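Long-range contact in ribosomal silencing factor RsfS (Bacillus halodurans, PDB 2O5A), which probably silences ribosomes by binding the large-subunit protein uL14, blocking an intersubunit bridge and so keeping the 30S and 50S subunits apart to repress translation: residues V11-L25 with F37-I51. Residues are numbered along the deposited sequence; the frame is centred on the assembly and turned at random.
Sequences VNAVDDKKAEQVVAL and FLICHGNSEKQVQAI. With MN (manganese (II) ion), chain C.
Val-23 and Ile-39 exchange backbone N-H···O bonds in both directions, as do Leu-25 and Phe-37, making strands 22-25 and 37-42 neighbours in an antiparallel ladder, the N-to-C directions of these short segments 161° apart. Nearer the other end, Glu-20 N gives to His-41 O (3.1 Å) and His-41 N returns a bond to Glu-20 O. Between Glu-20 and Val-23 the register slips by one residue, a beta bulge at which Gln-21, with positive phi, turns the chain.

Polar side chains gather round this bulge. The His-41 ring, flat enough to lie alongside it, is turned back over its own backbone (chi1 77°), with Glu-20 O 3.8 Å above one face, offset toward the rim, and Gln-21 OE1 at its edge. The Glu-20 carboxylate, its plane 89° from the ring, brings OE2 to 3.1 Å from His-41 CE1; Asn-43 ND2 gives weak bonds to both its oxygens, OE1 and OE2. Were His-41 an alanine, the space beside Glu-20 and Gln-21 would probably be left unfilled and the carboxylate freer to turn.

Apolar groups line the side facing the helices, where branched aliphatics fill the interface. Cys-40, a small side chain, fits between helix and sheet, its SG meeting Val-14 CG1 of the helix and Ala-19 CB of the loop after it, each at 3.8 Å. Ile-51 spreads its branches: CG2 against Val-14 CG2 (3.5 Å), CD1 against Ala-19 CB. Leu-38, with CG anti to the backbone N, reaches Val-22 CG1 through CD1 (3.6 Å) and Val-11 through both methyls. On the opposite face, Leu-25 CD1 meets Ile-39 CD1 of the neighbouring strand.

A Schellman motif at Lys-18 ends helix 4-16; Ser-44 OG caps helix 45-61, accepting from Gln-47 N, and Glu-45 OE1 binds manganese. Both helices lie over the Leu-38 and Cys-40 face; Trp-104 and Tyr-97 approach the opposite one. Strand 36-42 continues the sheet into parallel strand 85-91.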
loop_
_atom_site.group_PDB
_atom_site.type_symbol
_atom_site.label_atom_id
_atom_site.label_comp_id
_atom_site.label_asym_id
_atom_site.label_seq_id
_atom_site.Cartn_x
_atom_site.Cartn_y
_atom_site.Cartn_z
ATOM N N VAL A 11 -3.642 -0.815 -19.659
ATOM C CA VAL A 11 -3.897 -2.251 -19.725
ATOM C C VAL A 11 -3.259 -2.864 -20.965
ATOM O O VAL A 11 -2.675 -3.946 -20.899
ATOM C CB VAL A 11 -5.412 -2.557 -19.739
ATOM C CG1 VAL A 11 -5.646 -4.047 -19.939
ATOM C CG2 VAL A 11 -6.041 -2.107 -18.431
ATOM N N ASN A 12 -3.373 -2.173 -22.094
ATOM C CA ASN A 12 -2.797 -2.653 -23.343
ATOM C C ASN A 12 -1.275 -2.680 -23.262
ATOM O O ASN A 12 -0.650 -3.710 -23.511
ATOM C CB ASN A 12 -3.241 -1.765 -24.509
ATOM C CG ASN A 12 -4.703 -1.955 -24.864
ATOM O OD1 ASN A 12 -5.219 -1.315 -25.780
ATOM N ND2 ASN A 12 -5.379 -2.841 -24.139
ATOM N N ALA A 13 -0.685 -1.541 -22.914
ATOM C CA ALA A 13 0.764 -1.437 -22.794
ATOM C C ALA A 13 1.282 -2.607 -21.967
ATOM O O ALA A 13 2.155 -3.359 -22.405
ATOM C CB ALA A 13 1.140 -0.120 -22.125
ATOM N N VAL A 14 0.729 -2.751 -20.769
ATOM C CA VAL A 14 1.102 -3.823 -19.858
ATOM C C VAL A 14 0.832 -5.197 -20.479
ATOM O O VAL A 14 1.522 -6.171 -20.175
ATOM C CB VAL A 14 0.325 -3.685 -18.524
ATOM C CG1 VAL A 14 0.056 -5.043 -17.918
ATOM C CG2 VAL A 14 1.125 -2.835 -17.550
ATOM N N ASP A 15 -0.167 -5.264 -21.355
ATOM C CA ASP A 15 -0.532 -6.517 -22.009
ATOM C C ASP A 15 0.403 -6.904 -23.149
ATOM O O ASP A 15 0.611 -8.089 -23.412
ATOM C CB ASP A 15 -1.967 -6.435 -22.540
ATOM C CG ASP A 15 -2.912 -7.357 -21.796
ATOM O OD1 ASP A 15 -2.979 -7.264 -20.552
ATOM O OD2 ASP A 15 -3.587 -8.174 -22.456
ATOM N N ASP A 16 0.961 -5.907 -23.830
ATOM C CA ASP A 16 1.876 -6.165 -24.936
ATOM C C ASP A 16 3.133 -6.874 -24.444
ATOM O O ASP A 16 3.757 -7.635 -25.185
ATOM C CB ASP A 16 2.262 -4.850 -25.619
ATOM C CG ASP A 16 1.114 -4.229 -26.385
ATOM O OD1 ASP A 16 1.190 -3.025 -26.702
ATOM O OD2 ASP A 16 0.137 -4.948 -26.681
ATOM N N LYS A 17 3.493 -6.625 -23.190
ATOM C CA LYS A 17 4.686 -7.224 -22.598
ATOM C C LYS A 17 4.417 -8.520 -21.836
ATOM O O LYS A 17 5.316 -9.055 -21.187
ATOM C CB LYS A 17 5.373 -6.222 -21.668
ATOM C CG LYS A 17 5.853 -4.940 -22.344
ATOM C CD LYS A 17 7.119 -5.136 -23.181
ATOM C CE LYS A 17 6.854 -5.845 -24.502
ATOM N NZ LYS A 17 8.084 -5.922 -25.341
ATOM N N LYS A 18 3.183 -9.008 -21.903
ATOM C CA LYS A 18 2.800 -10.257 -21.242
ATOM C C LYS A 18 2.673 -10.198 -19.720
ATOM O O LYS A 18 2.879 -11.210 -19.047
ATOM C CB LYS A 18 3.795 -11.364 -21.603
ATOM C CG LYS A 18 4.001 -11.570 -23.090
ATOM C CD LYS A 18 2.742 -12.067 -23.770
ATOM C CE LYS A 18 3.060 -12.550 -25.169
ATOM N NZ LYS A 18 4.331 -13.324 -25.178
ATOM N N ALA A 19 2.340 -9.035 -19.170
ATOM C CA ALA A 19 2.194 -8.928 -17.721
ATOM C C ALA A 19 1.074 -9.854 -17.275
ATOM O O ALA A 19 -0.001 -9.873 -17.873
ATOM C CB ALA A 19 1.873 -7.508 -17.324
ATOM N N GLU A 20 1.328 -10.616 -16.217
ATOM C CA GLU A 20 0.341 -11.560 -15.712
ATOM C C GLU A 20 -0.491 -11.059 -14.533
ATOM O O GLU A 20 -0.075 -10.175 -13.785
ATOM C CB GLU A 20 1.038 -12.872 -15.343
ATOM C CG GLU A 20 1.677 -13.575 -16.535
ATOM C CD GLU A 20 2.583 -14.717 -16.125
ATOM O OE1 GLU A 20 2.853 -15.602 -16.965
ATOM O OE2 GLU A 20 3.034 -14.724 -14.964
ATOM N N GLN A 21 -1.677 -11.644 -14.392
ATOM C CA GLN A 21 -2.622 -11.311 -13.330
ATOM C C GLN A 21 -2.954 -9.824 -13.256
ATOM O O GLN A 21 -2.909 -9.218 -12.185
ATOM C CB GLN A 21 -2.089 -11.786 -11.977
ATOM C CG GLN A 21 -1.687 -13.250 -11.952
ATOM C CD GLN A 21 -1.723 -13.838 -10.557
ATOM O OE1 GLN A 21 -1.387 -13.169 -9.580
ATOM N NE2 GLN A 21 -2.118 -15.100 -10.457
ATOM N N VAL A 22 -3.295 -9.243 -14.403
ATOM C CA VAL A 22 -3.645 -7.831 -14.468
ATOM C C VAL A 22 -4.954 -7.570 -13.730
ATOM O O VAL A 22 -5.978 -8.193 -14.015
ATOM C CB VAL A 22 -3.803 -7.361 -15.930
ATOM C CG1 VAL A 22 -4.411 -5.966 -15.969
ATOM C CG2 VAL A 22 -2.453 -7.363 -16.621
ATOM N N VAL A 23 -4.908 -6.644 -12.777
ATOM C CA VAL A 23 -6.082 -6.286 -11.994
ATOM C C VAL A 23 -6.183 -4.777 -11.826
ATOM O O VAL A 23 -5.204 -4.110 -11.485
ATOM C CB VAL A 23 -6.047 -6.937 -10.590
ATOM C CG1 VAL A 23 -7.166 -6.376 -9.723
ATOM C CG2 VAL A 23 -6.195 -8.442 -10.716
ATOM N N ALA A 24 -7.373 -4.244 -12.074
ATOM C CA ALA A 24 -7.615 -2.817 -11.931
ATOM C C ALA A 24 -8.401 -2.600 -10.648
ATOM O O ALA A 24 -9.239 -3.420 -10.277
ATOM C CB ALA A 24 -8.400 -2.295 -13.125
ATOM N N LEU A 25 -8.122 -1.496 -9.968
ATOM C CA LEU A 25 -8.811 -1.185 -8.727
ATOM C C LEU A 25 -9.443 0.195 -8.797
ATOM O O LEU A 25 -8.766 1.190 -9.054
ATOM C CB LEU A 25 -7.832 -1.254 -7.552
ATOM C CG LEU A 25 -7.193 -2.623 -7.304
ATOM C CD1 LEU A 25 -6.260 -2.545 -6.109
ATOM C CD2 LEU A 25 -8.281 -3.664 -7.068
ATOM N N PHE A 37 -6.183 2.053 -10.078
ATOM C CA PHE A 37 -4.882 1.511 -9.704
ATOM C C PHE A 37 -4.771 0.205 -10.477
ATOM O O PHE A 37 -5.562 -0.713 -10.263
ATOM C CB PHE A 37 -4.826 1.228 -8.199
ATOM C CG PHE A 37 -4.329 2.385 -7.361
ATOM C CD1 PHE A 37 -4.258 3.681 -7.874
ATOM C CD2 PHE A 37 -3.938 2.167 -6.045
ATOM C CE1 PHE A 37 -3.811 4.741 -7.076
ATOM C CE2 PHE A 37 -3.492 3.215 -5.244
ATOM C CZ PHE A 37 -3.424 4.504 -5.759
ATOM N N LEU A 38 -3.803 0.122 -11.386
ATOM C CA LEU A 38 -3.628 -1.083 -12.192
ATOM C C LEU A 38 -2.490 -1.949 -11.656
ATOM O O LEU A 38 -1.351 -1.491 -11.549
ATOM C CB LEU A 38 -3.350 -0.698 -13.649
ATOM C CG LEU A 38 -3.268 -1.818 -14.696
ATOM C CD1 LEU A 38 -4.616 -2.518 -14.821
ATOM C CD2 LEU A 38 -2.854 -1.226 -16.035
ATOM N N ILE A 39 -2.809 -3.200 -11.327
ATOM C CA ILE A 39 -1.835 -4.142 -10.794
ATOM C C ILE A 39 -1.550 -5.333 -11.698
ATOM O O ILE A 39 -2.430 -5.843 -12.396
ATOM C CB ILE A 39 -2.275 -4.648 -9.420
ATOM C CG1 ILE A 39 -2.824 -3.449 -8.644
ATOM C CG2 ILE A 39 -1.117 -5.363 -8.719
ATOM C CD1 ILE A 39 -3.318 -3.719 -7.288
ATOM N N CYS A 40 -0.297 -5.757 -11.674
ATOM C CA CYS A 40 0.164 -6.880 -12.465
ATOM C C CYS A 40 1.560 -7.233 -11.996
ATOM O O CYS A 40 2.112 -6.574 -11.112
ATOM C CB CYS A 40 0.184 -6.508 -13.945
ATOM S SG CYS A 40 1.311 -5.155 -14.347
ATOM N N HIS A 41 2.135 -8.272 -12.585
ATOM C CA HIS A 41 3.466 -8.682 -12.184
ATOM C C HIS A 41 4.253 -9.339 -13.305
ATOM O O HIS A 41 3.690 -9.786 -14.306
ATOM C CB HIS A 41 3.378 -9.638 -10.993
ATOM C CG HIS A 41 2.969 -11.029 -11.357
ATOM N ND1 HIS A 41 3.706 -11.823 -12.212
ATOM C CD2 HIS A 41 1.898 -11.772 -10.986
ATOM C CE1 HIS A 41 3.109 -12.991 -12.345
ATOM N NE2 HIS A 41 2.012 -12.989 -11.615
ATOM N N GLY A 42 5.566 -9.383 -13.116
ATOM C CA GLY A 42 6.452 -10.005 -14.082
ATOM C C GLY A 42 7.067 -11.211 -13.404
ATOM O O GLY A 42 7.055 -11.298 -12.176
ATOM N N ASN A 43 7.606 -12.140 -14.185
ATOM C CA ASN A 43 8.204 -13.342 -13.618
ATOM C C ASN A 43 9.706 -13.213 -13.392
ATOM O O ASN A 43 10.346 -14.133 -12.883
ATOM C CB ASN A 43 7.912 -14.541 -14.518
ATOM C CG ASN A 43 6.425 -14.754 -14.731
ATOM O OD1 ASN A 43 5.642 -14.711 -13.784
ATOM N ND2 ASN A 43 6.032 -14.985 -15.977
ATOM N N SER A 44 10.263 -12.071 -13.775
ATOM C CA SER A 44 11.687 -11.810 -13.604
ATOM C C SER A 44 11.873 -10.302 -13.578
ATOM O O SER A 44 10.994 -9.559 -14.011
ATOM C CB SER A 44 12.492 -12.404 -14.761
ATOM O OG SER A 44 12.291 -11.672 -15.957
ATOM N N GLU A 45 13.012 -9.846 -13.073
ATOM C CA GLU A 45 13.270 -8.416 -13.004
ATOM C C GLU A 45 13.378 -7.811 -14.397
ATOM O O GLU A 45 13.122 -6.620 -14.583
ATOM C CB GLU A 45 14.535 -8.153 -12.188
ATOM C CG GLU A 45 14.293 -8.325 -10.695
ATOM C CD GLU A 45 15.538 -8.160 -9.857
ATOM O OE1 GLU A 45 15.460 -8.446 -8.645
ATOM O OE2 GLU A 45 16.584 -7.749 -10.401
ATOM N N LYS A 46 13.742 -8.633 -15.377
ATOM C CA LYS A 46 13.852 -8.160 -16.755
ATOM C C LYS A 46 12.458 -7.977 -17.342
ATOM O O LYS A 46 12.217 -7.050 -18.116
ATOM C CB LYS A 46 14.625 -9.160 -17.619
ATOM C CG LYS A 46 14.667 -8.772 -19.095
ATOM C CD LYS A 46 15.187 -9.903 -19.961
ATOM C CE LYS A 46 15.204 -9.508 -21.428
ATOM N NZ LYS A 46 15.659 -10.625 -22.299
ATOM N N GLN A 47 11.540 -8.868 -16.976
ATOM C CA GLN A 47 10.177 -8.785 -17.485
ATOM C C GLN A 47 9.436 -7.633 -16.821
ATOM O O GLN A 47 8.613 -6.976 -17.449
ATOM C CB GLN A 47 9.413 -10.084 -17.224
ATOM C CG GLN A 47 8.224 -10.279 -18.157
ATOM C CD GLN A 47 7.134 -11.139 -17.554
ATOM O OE1 GLN A 47 7.381 -11.929 -16.644
ATOM N NE2 GLN A 47 5.919 -11.000 -18.070
ATOM N N VAL A 48 9.727 -7.402 -15.545
ATOM C CA VAL A 48 9.085 -6.322 -14.807
ATOM C C VAL A 48 9.469 -4.973 -15.409
ATOM O O VAL A 48 8.629 -4.084 -15.545
ATOM C CB VAL A 48 9.493 -6.344 -13.320
ATOM C CG1 VAL A 48 9.003 -5.083 -12.626
ATOM C CG2 VAL A 48 8.910 -7.577 -12.646
ATOM N N GLN A 49 10.741 -4.831 -15.771
ATOM C CA GLN A 49 11.224 -3.594 -16.367
ATOM C C GLN A 49 10.706 -3.428 -17.790
ATOM O O GLN A 49 10.490 -2.309 -18.250
ATOM C CB GLN A 49 12.755 -3.558 -16.352
ATOM C CG GLN A 49 13.337 -3.193 -14.996
ATOM C CD GLN A 49 14.851 -3.273 -14.955
ATOM O OE1 GLN A 49 15.479 -2.814 -14.002
ATOM N NE2 GLN A 49 15.443 -3.864 -15.986
ATOM N N ALA A 50 10.508 -4.544 -18.486
ATOM C CA ALA A 50 10.002 -4.495 -19.851
ATOM C C ALA A 50 8.598 -3.898 -19.825
ATOM O O ALA A 50 8.249 -3.050 -20.646
ATOM C CB ALA A 50 9.965 -5.897 -20.444
ATOM N N ILE A 51 7.802 -4.345 -18.860
ATOM C CA ILE A 51 6.437 -3.871 -18.696
ATOM C C ILE A 51 6.441 -2.388 -18.360
ATOM O O ILE A 51 5.779 -1.586 -19.018
ATOM C CB ILE A 51 5.738 -4.616 -17.554
ATOM C CG1 ILE A 51 5.729 -6.115 -17.867
ATOM C CG2 ILE A 51 4.357 -4.020 -17.308
ATOM C CD1 ILE A 51 5.113 -7.005 -16.834
HETATM MN MN MN C . 17.197 -7.872 -7.832
#